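Local coordinates for protein arginine decarboxylase (Campylobacter jejuni subsp. jejuni, PDB 3NZP) that probably makes agmatine from arginine as a pyridoxal 5'-phosphate-dependent decarboxylase, an early step in the biosynthesis of polyamines such as spermidine, at residues 326-336 with 509-518; 551-559 with 598-606. All coordinates share one frame; numbering follows the deposited sequence.

Interaction 1: 326-336 with 509-518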
loop_
_atom_site.group_PDB
_atom_site.type_symbol
_atom_site.label_atom_id
_atom_site.label_comp_id
_atom_site.label_asym_id
_atom_site.label_seq_id
_atom_site.Cartn_x
_atom_site.Cartn_y
_atom_site.Cartn_z
ATOM N N ALA B 326 -14.956 5.376 12.076
ATOM C CA ALA B 326 -15.114 4.599 10.856
ATOM C C ALA B 326 -14.678 3.129 10.893
ATOM O O ALA B 326 -15.160 2.316 10.107
ATOM C CB ALA B 326 -14.424 5.314 9.720
ATOM N N ALA B 327 -13.797 2.782 11.818
ATOM C CA ALA B 327 -13.287 1.423 11.902
ATOM C C ALA B 327 -14.274 0.241 11.852
ATOM O O ALA B 327 -14.236 -0.536 10.911
ATOM C CB ALA B 327 -12.403 1.298 13.128
ATOM N N ASN B 328 -15.149 0.100 12.845
ATOM C CA ASN B 328 -16.080 -1.036 12.902
ATOM C C ASN B 328 -17.271 -1.068 11.957
ATOM O O ASN B 328 -17.964 -2.075 11.878
ATOM C CB ASN B 328 -16.644 -1.193 14.324
ATOM C CG ASN B 328 -17.692 -0.132 14.664
ATOM O OD1 ASN B 328 -18.456 -0.276 15.620
ATOM N ND2 ASN B 328 -17.721 0.944 13.883
ATOM N N HIS B 329 -17.535 0.015 11.247
ATOM C CA HIS B 329 -18.705 0.025 10.384
ATOM C C HIS B 329 -18.679 -1.003 9.255
ATOM O O HIS B 329 -19.734 -1.411 8.761
ATOM C CB HIS B 329 -18.915 1.418 9.800
ATOM C CG HIS B 329 -18.315 1.604 8.442
ATOM N ND1 HIS B 329 -17.027 2.055 8.244
ATOM C CD2 HIS B 329 -18.831 1.387 7.208
ATOM C CE1 HIS B 329 -16.776 2.107 6.947
ATOM N NE2 HIS B 329 -17.853 1.707 6.296
ATOM N N ALA B 330 -17.484 -1.431 8.851
ATOM C CA ALA B 330 -17.331 -2.374 7.745
ATOM C C ALA B 330 -16.722 -3.722 8.083
ATOM O O ALA B 330 -15.714 -3.819 8.791
ATOM C CB ALA B 330 -16.512 -1.727 6.653
ATOM N N VAL B 331 -17.325 -4.769 7.536
ATOM C CA VAL B 331 -16.834 -6.121 7.755
ATOM C C VAL B 331 -16.533 -6.724 6.397
ATOM O O VAL B 331 -17.345 -6.616 5.475
ATOM C CB VAL B 331 -17.880 -6.990 8.461
ATOM C CG1 VAL B 331 -17.294 -8.362 8.730
ATOM C CG2 VAL B 331 -18.328 -6.331 9.758
ATOM N N LEU B 332 -15.363 -7.344 6.272
ATOM C CA LEU B 332 -14.971 -7.972 5.017
ATOM C C LEU B 332 -15.161 -9.477 5.132
ATOM O O LEU B 332 -14.386 -10.148 5.803
ATOM C CB LEU B 332 -13.504 -7.653 4.709
ATOM C CG LEU B 332 -12.979 -7.971 3.300
ATOM C CD1 LEU B 332 -12.649 -9.434 3.168
ATOM C CD2 LEU B 332 -14.026 -7.551 2.281
ATOM N N ILE B 333 -16.203 -10.001 4.498
ATOM C CA ILE B 333 -16.481 -11.438 4.531
ATOM C C ILE B 333 -15.898 -12.111 3.296
ATOM O O ILE B 333 -16.071 -11.624 2.173
ATOM C CB ILE B 333 -17.996 -11.727 4.537
ATOM C CG1 ILE B 333 -18.608 -11.307 5.867
ATOM C CG2 ILE B 333 -18.252 -13.190 4.236
ATOM C CD1 ILE B 333 -19.006 -9.857 5.902
ATOM N N ALA B 334 -15.216 -13.234 3.499
ATOM C CA ALA B 334 -14.619 -13.976 2.389
ATOM C C ALA B 334 -14.741 -15.474 2.629
ATOM O O ALA B 334 -14.336 -15.975 3.672
ATOM C CB ALA B 334 -13.163 -13.591 2.234
ATOM N N PRO B 335 -15.317 -16.212 1.667
ATOM C CA PRO B 335 -15.485 -17.664 1.795
ATOM C C PRO B 335 -14.166 -18.433 1.645
ATOM O O PRO B 335 -13.289 -18.035 0.880
ATOM C CB PRO B 335 -16.482 -17.986 0.681
ATOM C CG PRO B 335 -16.124 -17.015 -0.375
ATOM C CD PRO B 335 -15.914 -15.729 0.405
ATOM N N VAL B 336 -14.027 -19.532 2.380
ATOM C CA VAL B 336 -12.805 -20.319 2.295
ATOM C C VAL B 336 -12.853 -21.188 1.050
ATOM O O VAL B 336 -13.678 -22.088 0.961
ATOM C CB VAL B 336 -12.622 -21.254 3.496
ATOM C CG1 VAL B 336 -11.227 -21.864 3.453
ATOM C CG2 VAL B 336 -12.828 -20.500 4.792
ATOM N N TYR B 509 -17.850 -22.226 4.396
ATOM C CA TYR B 509 -17.161 -21.688 5.565
ATOM C C TYR B 509 -16.659 -20.290 5.256
ATOM O O TYR B 509 -15.725 -20.123 4.472
ATOM C CB TYR B 509 -15.991 -22.594 5.933
ATOM C CG TYR B 509 -15.460 -22.378 7.328
ATOM C CD1 TYR B 509 -16.324 -22.348 8.422
ATOM C CD2 TYR B 509 -14.091 -22.241 7.564
ATOM C CE1 TYR B 509 -15.843 -22.189 9.720
ATOM C CE2 TYR B 509 -13.599 -22.081 8.863
ATOM C CZ TYR B 509 -14.487 -22.058 9.933
ATOM O OH TYR B 509 -14.024 -21.910 11.218
ATOM N N PHE B 510 -17.280 -19.290 5.876
ATOM C CA PHE B 510 -16.898 -17.898 5.656
ATOM C C PHE B 510 -16.092 -17.291 6.808
ATOM O O PHE B 510 -16.349 -17.555 7.984
ATOM C CB PHE B 510 -18.139 -17.025 5.435
ATOM C CG PHE B 510 -18.988 -17.449 4.279
ATOM C CD1 PHE B 510 -19.986 -18.392 4.444
ATOM C CD2 PHE B 510 -18.800 -16.889 3.020
ATOM C CE1 PHE B 510 -20.794 -18.775 3.368
ATOM C CE2 PHE B 510 -19.601 -17.266 1.939
ATOM C CZ PHE B 510 -20.600 -18.209 2.113
ATOM N N LEU B 511 -15.115 -16.467 6.458
ATOM C CA LEU B 511 -14.311 -15.796 7.456
ATOM C C LEU B 511 -14.669 -14.316 7.461
ATOM O O LEU B 511 -15.090 -13.758 6.443
ATOM C CB LEU B 511 -12.822 -15.978 7.166
ATOM C CG LEU B 511 -12.312 -17.387 7.440
ATOM C CD1 LEU B 511 -10.805 -17.423 7.267
ATOM C CD2 LEU B 511 -12.697 -17.803 8.857
ATOM N N GLY B 512 -14.511 -13.686 8.617
ATOM C CA GLY B 512 -14.823 -12.280 8.726
ATOM C C GLY B 512 -13.654 -11.468 9.239
ATOM O O GLY B 512 -13.004 -11.828 10.223
ATOM N N PHE B 513 -13.370 -10.369 8.559
ATOM C CA PHE B 513 -12.290 -9.495 8.970
ATOM C C PHE B 513 -12.959 -8.211 9.421
ATOM O O PHE B 513 -13.574 -7.510 8.612
ATOM C CB PHE B 513 -11.378 -9.259 7.796
ATOM C CG PHE B 513 -10.826 -10.521 7.221
ATOM C CD1 PHE B 513 -9.612 -11.036 7.676
ATOM C CD2 PHE B 513 -11.523 -11.209 6.232
ATOM C CE1 PHE B 513 -9.097 -12.212 7.151
ATOM C CE2 PHE B 513 -11.018 -12.385 5.700
ATOM C CZ PHE B 513 -9.800 -12.890 6.163
ATOM N N PHE B 514 -12.847 -7.912 10.714
ATOM C CA PHE B 514 -13.494 -6.734 11.282
ATOM C C PHE B 514 -12.640 -5.482 11.490
ATOM O O PHE B 514 -11.417 -5.535 11.442
ATOM C CB PHE B 514 -14.176 -7.121 12.602
ATOM C CG PHE B 514 -15.197 -8.229 12.454
ATOM C CD1 PHE B 514 -14.788 -9.530 12.154
ATOM C CD2 PHE B 514 -16.572 -7.961 12.563
ATOM C CE1 PHE B 514 -15.726 -10.554 11.948
ATOM C CE2 PHE B 514 -17.528 -8.980 12.357
ATOM C CZ PHE B 514 -17.103 -10.281 12.051
ATOM N N LEU B 515 -13.313 -4.353 11.704
ATOM C CA LEU B 515 -12.634 -3.090 11.951
ATOM C C LEU B 515 -11.820 -2.675 10.755
ATOM O O LEU B 515 -10.831 -1.947 10.860
ATOM C CB LEU B 515 -11.722 -3.241 13.166
ATOM C CG LEU B 515 -12.399 -3.134 14.534
ATOM C CD1 LEU B 515 -13.779 -3.750 14.551
ATOM C CD2 LEU B 515 -11.486 -3.810 15.536
ATOM N N VAL B 516 -12.271 -3.121 9.601
ATOM C CA VAL B 516 -11.576 -2.841 8.366
ATOM C C VAL B 516 -12.174 -1.628 7.639
ATOM O O VAL B 516 -11.849 -1.352 6.487
ATOM C CB VAL B 516 -11.629 -4.104 7.506
ATOM C CG1 VAL B 516 -13.026 -4.290 6.939
ATOM C CG2 VAL B 516 -10.570 -4.050 6.462
ATOM N N GLY B 517 -13.022 -0.884 8.342
ATOM C CA GLY B 517 -13.662 0.272 7.744
ATOM C C GLY B 517 -12.853 1.561 7.719
ATOM O O GLY B 517 -13.355 2.610 7.322
ATOM N N ALA B 518 -11.597 1.511 8.130
ATOM C CA ALA B 518 -10.802 2.722 8.117
ATOM C C ALA B 518 -9.452 2.524 7.425
ATOM O O ALA B 518 -8.733 1.554 7.688
ATOM C CB ALA B 518 -10.601 3.216 9.525
HETATM O O HOH W 1 -16.018 -4.443 11.450
#

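Interaction 2: 551-559 with 598-606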
loop_
_atom_site.group_PDB
_atom_site.type_symbol
_atom_site.label_atom_id
_atom_site.label_comp_id
_atom_site.label_asym_id
_atom_site.label_seq_id
_atom_site.Cartn_x
_atom_site.Cartn_y
_atom_site.Cartn_z
ATOM N N ILE B 551 -22.969 -2.571 -4.691
ATOM C CA ILE B 551 -22.044 -2.136 -5.734
ATOM C C ILE B 551 -21.322 -3.410 -6.136
ATOM O O ILE B 551 -20.441 -3.901 -5.421
ATOM C CB ILE B 551 -20.991 -1.124 -5.227
ATOM C CG1 ILE B 551 -21.668 0.126 -4.699
ATOM C CG2 ILE B 551 -20.120 -0.672 -6.388
ATOM C CD1 ILE B 551 -22.468 0.838 -5.764
ATOM N N GLU B 552 -21.708 -3.956 -7.276
ATOM C CA GLU B 552 -21.121 -5.191 -7.744
ATOM C C GLU B 552 -19.671 -4.981 -8.178
ATOM O O GLU B 552 -19.304 -3.905 -8.651
ATOM C CB GLU B 552 -21.980 -5.738 -8.890
ATOM C CG GLU B 552 -21.674 -7.145 -9.346
ATOM C CD GLU B 552 -22.842 -7.729 -10.098
ATOM O OE1 GLU B 552 -23.619 -6.930 -10.663
ATOM O OE2 GLU B 552 -22.989 -8.968 -10.129
ATOM N N ALA B 553 -18.844 -6.005 -7.992
ATOM C CA ALA B 553 -17.434 -5.940 -8.355
ATOM C C ALA B 553 -17.242 -5.848 -9.868
ATOM O O ALA B 553 -17.911 -6.552 -10.633
ATOM C CB ALA B 553 -16.719 -7.158 -7.820
ATOM N N GLN B 554 -16.325 -4.984 -10.300
ATOM C CA GLN B 554 -16.042 -4.786 -11.728
ATOM C C GLN B 554 -15.767 -6.059 -12.513
ATOM O O GLN B 554 -15.267 -7.044 -11.975
ATOM C CB GLN B 554 -14.822 -3.892 -11.906
ATOM C CG GLN B 554 -15.077 -2.430 -11.803
ATOM C CD GLN B 554 -13.927 -1.635 -12.380
ATOM O OE1 GLN B 554 -12.748 -1.921 -12.099
ATOM N NE2 GLN B 554 -14.253 -0.635 -13.198
ATOM N N SER B 555 -16.072 -6.041 -13.800
ATOM C CA SER B 555 -15.783 -7.208 -14.612
ATOM C C SER B 555 -14.364 -7.027 -15.120
ATOM O O SER B 555 -13.843 -5.903 -15.165
ATOM C CB SER B 555 -16.733 -7.297 -15.807
ATOM O OG SER B 555 -16.422 -6.297 -16.758
ATOM N N ILE B 556 -13.739 -8.133 -15.509
ATOM C CA ILE B 556 -12.375 -8.101 -16.035
ATOM C C ILE B 556 -12.244 -6.990 -17.076
ATOM O O ILE B 556 -11.311 -6.190 -17.036
ATOM C CB ILE B 556 -12.037 -9.442 -16.685
ATOM C CG1 ILE B 556 -11.873 -10.500 -15.615
ATOM C CG2 ILE B 556 -10.753 -9.328 -17.477
ATOM C CD1 ILE B 556 -11.688 -11.849 -16.218
ATOM N N LEU B 557 -13.202 -6.967 -18.000
ATOM C CA LEU B 557 -13.253 -5.972 -19.063
ATOM C C LEU B 557 -13.200 -4.557 -18.493
ATOM O O LEU B 557 -12.391 -3.743 -18.928
ATOM C CB LEU B 557 -14.532 -6.154 -19.876
ATOM C CG LEU B 557 -14.352 -6.221 -21.392
ATOM C CD1 LEU B 557 -13.162 -7.086 -21.714
ATOM C CD2 LEU B 557 -15.611 -6.779 -22.044
ATOM N N ASP B 558 -14.068 -4.270 -17.523
ATOM C CA ASP B 558 -14.088 -2.947 -16.907
ATOM C C ASP B 558 -12.740 -2.649 -16.264
ATOM O O ASP B 558 -12.219 -1.543 -16.366
ATOM C CB ASP B 558 -15.168 -2.842 -15.833
ATOM C CG ASP B 558 -16.586 -2.882 -16.403
ATOM O OD1 ASP B 558 -16.852 -2.215 -17.435
ATOM O OD2 ASP B 558 -17.440 -3.576 -15.794
ATOM N N THR B 559 -12.175 -3.641 -15.594
ATOM C CA THR B 559 -10.898 -3.448 -14.947
ATOM C C THR B 559 -9.812 -3.058 -15.945
ATOM O O THR B 559 -9.012 -2.147 -15.701
ATOM C CB THR B 559 -10.494 -4.712 -14.214
ATOM O OG1 THR B 559 -11.477 -5.001 -13.216
ATOM C CG2 THR B 559 -9.129 -4.540 -13.563
ATOM N N LEU B 598 -18.281 -14.687 -21.719
ATOM C CA LEU B 598 -18.841 -14.877 -20.399
ATOM C C LEU B 598 -17.802 -14.519 -19.345
ATOM O O LEU B 598 -18.121 -13.890 -18.328
ATOM C CB LEU B 598 -19.260 -16.328 -20.229
ATOM C CG LEU B 598 -19.553 -16.684 -18.780
ATOM C CD1 LEU B 598 -20.820 -15.962 -18.366
ATOM C CD2 LEU B 598 -19.709 -18.181 -18.611
ATOM N N PHE B 599 -16.555 -14.921 -19.590
ATOM C CA PHE B 599 -15.460 -14.651 -18.649
ATOM C C PHE B 599 -15.051 -13.191 -18.611
ATOM O O PHE B 599 -14.572 -12.703 -17.591
ATOM C CB PHE B 599 -14.229 -15.495 -18.991
ATOM C CG PHE B 599 -14.507 -16.967 -19.060
ATOM C CD1 PHE B 599 -15.365 -17.574 -18.138
ATOM C CD2 PHE B 599 -13.923 -17.755 -20.051
ATOM C CE1 PHE B 599 -15.647 -18.943 -18.207
ATOM C CE2 PHE B 599 -14.200 -19.124 -20.128
ATOM C CZ PHE B 599 -15.061 -19.718 -19.204
ATOM N N LEU B 600 -15.233 -12.509 -19.734
ATOM C CA LEU B 600 -14.883 -11.107 -19.840
ATOM C C LEU B 600 -15.826 -10.230 -19.032
ATOM O O LEU B 600 -15.409 -9.235 -18.426
ATOM C CB LEU B 600 -14.896 -10.675 -21.310
ATOM C CG LEU B 600 -13.547 -10.598 -22.024
ATOM C CD1 LEU B 600 -12.756 -11.861 -21.795
ATOM C CD2 LEU B 600 -13.773 -10.367 -23.502
ATOM N N ASN B 601 -17.098 -10.610 -19.019
ATOM C CA ASN B 601 -18.109 -9.857 -18.298
ATOM C C ASN B 601 -18.305 -10.360 -16.872
ATOM O O ASN B 601 -19.328 -10.103 -16.245
ATOM C CB ASN B 601 -19.425 -9.898 -19.071
ATOM C CG ASN B 601 -19.403 -8.997 -20.297
ATOM O OD1 ASN B 601 -19.456 -7.769 -20.181
ATOM N ND2 ASN B 601 -19.317 -9.604 -21.481
ATOM N N ASP B 602 -17.308 -11.063 -16.358
ATOM C CA ASP B 602 -17.380 -11.597 -15.013
ATOM C C ASP B 602 -16.251 -11.010 -14.155
ATOM O O ASP B 602 -15.224 -10.595 -14.690
ATOM C CB ASP B 602 -17.274 -13.119 -15.086
ATOM C CG ASP B 602 -17.781 -13.799 -13.837
ATOM O OD1 ASP B 602 -17.623 -15.038 -13.739
ATOM O OD2 ASP B 602 -18.339 -13.102 -12.958
ATOM N N ASN B 603 -16.438 -10.953 -12.836
ATOM C CA ASN B 603 -15.401 -10.404 -11.952
ATOM C C ASN B 603 -14.208 -11.346 -11.966
ATOM O O ASN B 603 -14.336 -12.523 -12.330
ATOM C CB ASN B 603 -15.916 -10.250 -10.523
ATOM C CG ASN B 603 -16.253 -11.572 -9.896
ATOM O OD1 ASN B 603 -15.617 -11.994 -8.924
ATOM N ND2 ASN B 603 -17.253 -12.254 -10.459
ATOM N N GLY B 604 -13.055 -10.836 -11.543
ATOM C CA GLY B 604 -11.844 -11.639 -11.562
ATOM C C GLY B 604 -11.562 -12.516 -10.362
ATOM O O GLY B 604 -10.498 -13.130 -10.268
ATOM N N TYR B 605 -12.499 -12.577 -9.431
ATOM C CA TYR B 605 -12.281 -13.402 -8.262
ATOM C C TYR B 605 -12.497 -14.863 -8.592
ATOM O O TYR B 605 -13.278 -15.217 -9.489
ATOM C CB TYR B 605 -13.184 -12.951 -7.112
ATOM C CG TYR B 605 -12.621 -11.744 -6.382
ATOM C CD1 TYR B 605 -13.108 -10.455 -6.621
ATOM C CD2 TYR B 605 -11.568 -11.894 -5.469
ATOM C CE1 TYR B 605 -12.560 -9.341 -5.965
ATOM C CE2 TYR B 605 -11.010 -10.795 -4.811
ATOM C CZ TYR B 605 -11.510 -9.518 -5.062
ATOM O OH TYR B 605 -10.954 -8.424 -4.415
ATOM N N LEU B 606 -11.753 -15.699 -7.874
ATOM C CA LEU B 606 -11.787 -17.147 -8.025
ATOM C C LEU B 606 -13.027 -17.780 -7.417
ATOM O O LEU B 606 -13.656 -17.212 -6.526
ATOM C CB LEU B 606 -10.553 -17.759 -7.371
ATOM C CG LEU B 606 -9.270 -17.809 -8.201
ATOM C CD1 LEU B 606 -8.922 -16.426 -8.696
ATOM C CD2 LEU B 606 -8.135 -18.387 -7.364
#

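Interaction 1: 326-336 with 509-518
Leu332 pairs with Phe513, and Ala334 with Leu511, as hydrogen-bonded partners of an antiparallel ladder in the beta domain that accompanies the PLP-binding alpha/beta barrel, an architecture shared by fold-type III decarboxylases. Both pairs are joined by reciprocal backbone bonds, and Val336 N extends the series to Tyr509 O (2.8 Å). Between them Ile333 faces Gly512 and Pro335 faces Phe510 as non-hydrogen-bonded pairs. Proline suits such a position, since its missing N-H costs the pairing with strand 510-513 no bond; its CB packs on Phe510 CE2 at 3.4 Å.

Phe513 can be followed outward. Its CB lies beside Leu332 O and CB; CG passes the same carbonyl; CD2 meets Leu332 CD1 at 3.7 Å and has Leu332 O in the ring plane at its edge; CE2 continues toward Ala334 CB. The ring also stacks on Phe444. On the opposite sheet face Val331 sets CG1 over a face of Phe514, 3.8 Å from the centroid, a CH-pi contact; chi1 of -177° swings that methyl away from the backbone N. Gly512, lacking a CB, leaves room for the Phe514 ring.

Beyond the ladder the direct backbone bonding is interrupted, and a water bridges the segments, accepting from Leu515 N and donating to Asn328 O and Ala330 O. Farther on, near the cofactor site, Ala518 neighbours the PLP-binding residues Arg323 and Tyr519. Here side-chain-free Gly517 fits close against His329 and donates its N-H to Ala327 O, 2.9 Å away, in the carbonyl plane on a lone pair.

Interaction 2: 551-559 with 598-606
Ile556 and Leu557, in the first turn of helix 556-562, donate their backbone N-H groups to Asp602, just past helix 586-600, and to Leu600, its last residue. Ile556 N donates to Asp602 O at 3.0 Å, and Leu557 N gives a straight bond to Leu600 O (3.2 Å, 166° at the hydrogen). Amides in a first helical turn lack carbonyl partners within their own helix, so the carbonyls of the neighbouring segment can take them up.

Weaker polar contacts flank this pair: the CA-H groups of Ser555 and Asn603 point at Asp602 O and Gln554 O, respectively.

The helix start is a capping box. Ser555, the N-cap, holds OG between its backbone N and carbonyl carbon (chi1 72°), where it accepts from Asp558 N at 3.2 Å; the return bond from Ser555 N to Asp558 OD2 is weak. A short polar side chain suits this place because its oxygen can reach back to the helix amides. Across the contact, Asn603 folds into an Asx turn, its OD1 accepting from Tyr605 N.

The apolar contact is between two leucines. Leu557 CD1 reaches Leu600 CG at 3.5 Å, the two branched side chains crossing at a slant, and Met571 of helix 567-579 touches both. Ile556 lies with CG1 near Gly604 CA (4.2 Å), and its side chain also packs on Leu117 of the second subunit.

Interaction 1 is wholly buried near the centre of the chain, whereas interaction 2 is partly buried, farther out and within reach of the second subunit. Their centres lie 21 Å apart and their nearest atoms about 7 Å, without touching. Both nevertheless attach to one mixed sheet: strand 330-341 pairs with 510-513 inside it, while strand 545-551 leads from it into 551-559. Interaction 1 relies on a regular strand ladder with aromatic and aliphatic packing on its faces, and runs toward the cofactor site. Interaction 2, away from the annotated sites, joins two helix ends through a pair of backbone bonds and a small leucine contact, with a capping box on one side and an Asx turn on the other.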